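Local coordinates for protein lysyl oxidase (Pichia pastoris, PDB 1N9E) that oxidises primary amines, including peptidyl lysine side chains, to aldehydes as a copper- and topaquinone-dependent amine oxidase, at residues 544-549 with 574-579. Residues are numbered along the deposited sequence; the frame is centred on the assembly and turned at random.
Sequences KNRASK and REVLEK
L577 and A547 meet where the two strands of an antiparallel beta hairpin, 544-558 and 566-576, part from each other. The hairpin belongs to the copper-containing catalytic domain, the large beta sandwich of copper amine oxidases. CD1 of L577 lies 3.9 Å from CB of A547. In L577, CG is anti to the carbonyl carbon (chi1 -64°), and CD1 comes to rest against the A547 methyl. L644 of strand 642-646 touches both side chains. The backbone is bonded at the same place: L577 N donates to A547 O at 2.9 Å, nearly straight, with the donor tilted 26° from the carbonyl plane.

K549 and E575 form a hydrogen-bonded pair. K549 N donates to E575 O, and E575 N to K549 O, both at 2.9 Å. Their side chains share one face of the sheet. Their charged ends are modelled together as a salt bridge, too close for its detail to be trusted.

S548 and V576, the non-hydrogen-bonded pair, point to the other face. The extended R574 chain has NE 4.1 Å from S548 CB, its guanidinium oblique to that carbon. E598 OE2 is hydrogen-bonded to S548 OG, and E598 OE1 forms a salt bridge with R574 NH2. Where the strands diverge, a water accepts from A547 N at 2.9 Å and can donate to L577 O at 2.7 Å.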
# COMPACT_ATOMS: atom_id res chain seq x y z
N LYS A 544 -17.95 -4.56 -24.86
CA LYS A 544 -18.12 -6.00 -24.77
C LYS A 544 -16.87 -6.64 -24.17
O LYS A 544 -15.81 -6.65 -24.79
CB LYS A 544 -18.44 -6.59 -26.15
CG LYS A 544 -18.84 -8.06 -26.10
CD LYS A 544 -19.17 -8.62 -27.49
CE LYS A 544 -19.36 -10.13 -27.43
NZ LYS A 544 -20.16 -10.66 -28.58
N ASN A 545 -16.99 -7.18 -22.96
CA ASN A 545 -15.82 -7.70 -22.27
C ASN A 545 -16.04 -9.10 -21.69
O ASN A 545 -17.14 -9.66 -21.79
CB ASN A 545 -15.49 -6.77 -21.09
CG ASN A 545 -14.94 -5.39 -21.49
OD1 ASN A 545 -14.80 -4.53 -20.62
ND2 ASN A 545 -14.63 -5.16 -22.78
N ARG A 546 -14.99 -9.65 -21.09
CA ARG A 546 -15.03 -10.91 -20.35
C ARG A 546 -14.25 -10.64 -19.08
O ARG A 546 -13.40 -9.73 -19.07
CB ARG A 546 -14.30 -12.08 -21.04
CG ARG A 546 -14.81 -12.53 -22.37
CD ARG A 546 -14.40 -13.99 -22.78
NE ARG A 546 -15.22 -14.19 -23.95
CZ ARG A 546 -14.88 -13.74 -25.13
NH1 ARG A 546 -13.74 -13.09 -25.25
NH2 ARG A 546 -15.66 -13.94 -26.17
N ALA A 547 -14.53 -11.41 -18.03
CA ALA A 547 -13.78 -11.27 -16.79
C ALA A 547 -13.13 -12.63 -16.63
O ALA A 547 -13.76 -13.68 -16.87
CB ALA A 547 -14.71 -10.99 -15.65
N SER A 548 -11.87 -12.63 -16.24
CA SER A 548 -11.14 -13.87 -16.11
C SER A 548 -10.21 -13.79 -14.91
O SER A 548 -9.97 -12.70 -14.37
CB SER A 548 -10.31 -14.12 -17.37
OG SER A 548 -9.25 -13.17 -17.44
N LYS A 549 -9.69 -14.93 -14.50
CA LYS A 549 -8.66 -14.90 -13.45
C LYS A 549 -7.56 -15.83 -13.87
O LYS A 549 -7.83 -16.91 -14.40
CB LYS A 549 -9.19 -15.21 -12.06
CG LYS A 549 -9.92 -16.49 -11.87
CD LYS A 549 -10.28 -16.61 -10.40
CE LYS A 549 -11.38 -17.62 -10.21
NZ LYS A 549 -11.11 -18.84 -11.01
N ARG A 574 -5.79 -19.90 -16.82
CA ARG A 574 -6.82 -18.90 -17.02
C ARG A 574 -8.23 -19.50 -16.90
O ARG A 574 -8.55 -20.50 -17.57
CB ARG A 574 -6.67 -18.25 -18.40
CG ARG A 574 -7.79 -17.28 -18.78
CD ARG A 574 -7.50 -16.54 -20.05
NE ARG A 574 -8.56 -15.74 -20.67
CZ ARG A 574 -9.54 -16.22 -21.43
NH1 ARG A 574 -9.62 -17.53 -21.68
NH2 ARG A 574 -10.45 -15.41 -21.95
N GLU A 575 -9.06 -18.90 -16.06
CA GLU A 575 -10.44 -19.34 -15.90
C GLU A 575 -11.33 -18.17 -16.26
O GLU A 575 -11.13 -17.06 -15.78
CB GLU A 575 -10.71 -19.78 -14.46
CG GLU A 575 -9.77 -20.87 -13.97
CD GLU A 575 -10.11 -21.40 -12.58
OE1 GLU A 575 -10.84 -20.72 -11.82
OE2 GLU A 575 -9.65 -22.51 -12.24
N VAL A 576 -12.32 -18.41 -17.12
CA VAL A 576 -13.27 -17.37 -17.46
C VAL A 576 -14.40 -17.37 -16.43
O VAL A 576 -14.91 -18.44 -16.07
CB VAL A 576 -13.86 -17.59 -18.87
CG1 VAL A 576 -14.96 -16.57 -19.16
CG2 VAL A 576 -12.77 -17.52 -19.94
N LEU A 577 -14.80 -16.19 -15.95
CA LEU A 577 -15.91 -16.06 -15.00
C LEU A 577 -17.13 -15.99 -15.90
O LEU A 577 -17.44 -14.95 -16.46
CB LEU A 577 -15.74 -14.79 -14.17
CG LEU A 577 -14.48 -14.86 -13.30
CD1 LEU A 577 -14.04 -13.50 -12.78
CD2 LEU A 577 -14.70 -15.82 -12.14
N GLU A 578 -17.83 -17.11 -16.04
CA GLU A 578 -18.87 -17.21 -17.07
C GLU A 578 -20.19 -16.53 -16.78
O GLU A 578 -20.85 -16.03 -17.71
CB GLU A 578 -19.16 -18.70 -17.33
CG GLU A 578 -17.99 -19.47 -17.91
CD GLU A 578 -17.70 -19.13 -19.35
OE1 GLU A 578 -18.46 -18.34 -19.97
OE2 GLU A 578 -16.70 -19.66 -19.88
N LYS A 579 -20.57 -16.51 -15.51
CA LYS A 579 -21.87 -15.97 -15.12
C LYS A 579 -21.75 -15.21 -13.82
O LYS A 579 -20.80 -15.40 -13.08
CB LYS A 579 -22.89 -17.09 -14.90
CG LYS A 579 -23.40 -17.74 -16.18
CD LYS A 579 -22.57 -18.96 -16.55
CE LYS A 579 -23.18 -19.70 -17.75
NZ LYS A 579 -22.33 -20.84 -18.22
O HOH W 1 -16.68 -13.25 -18.47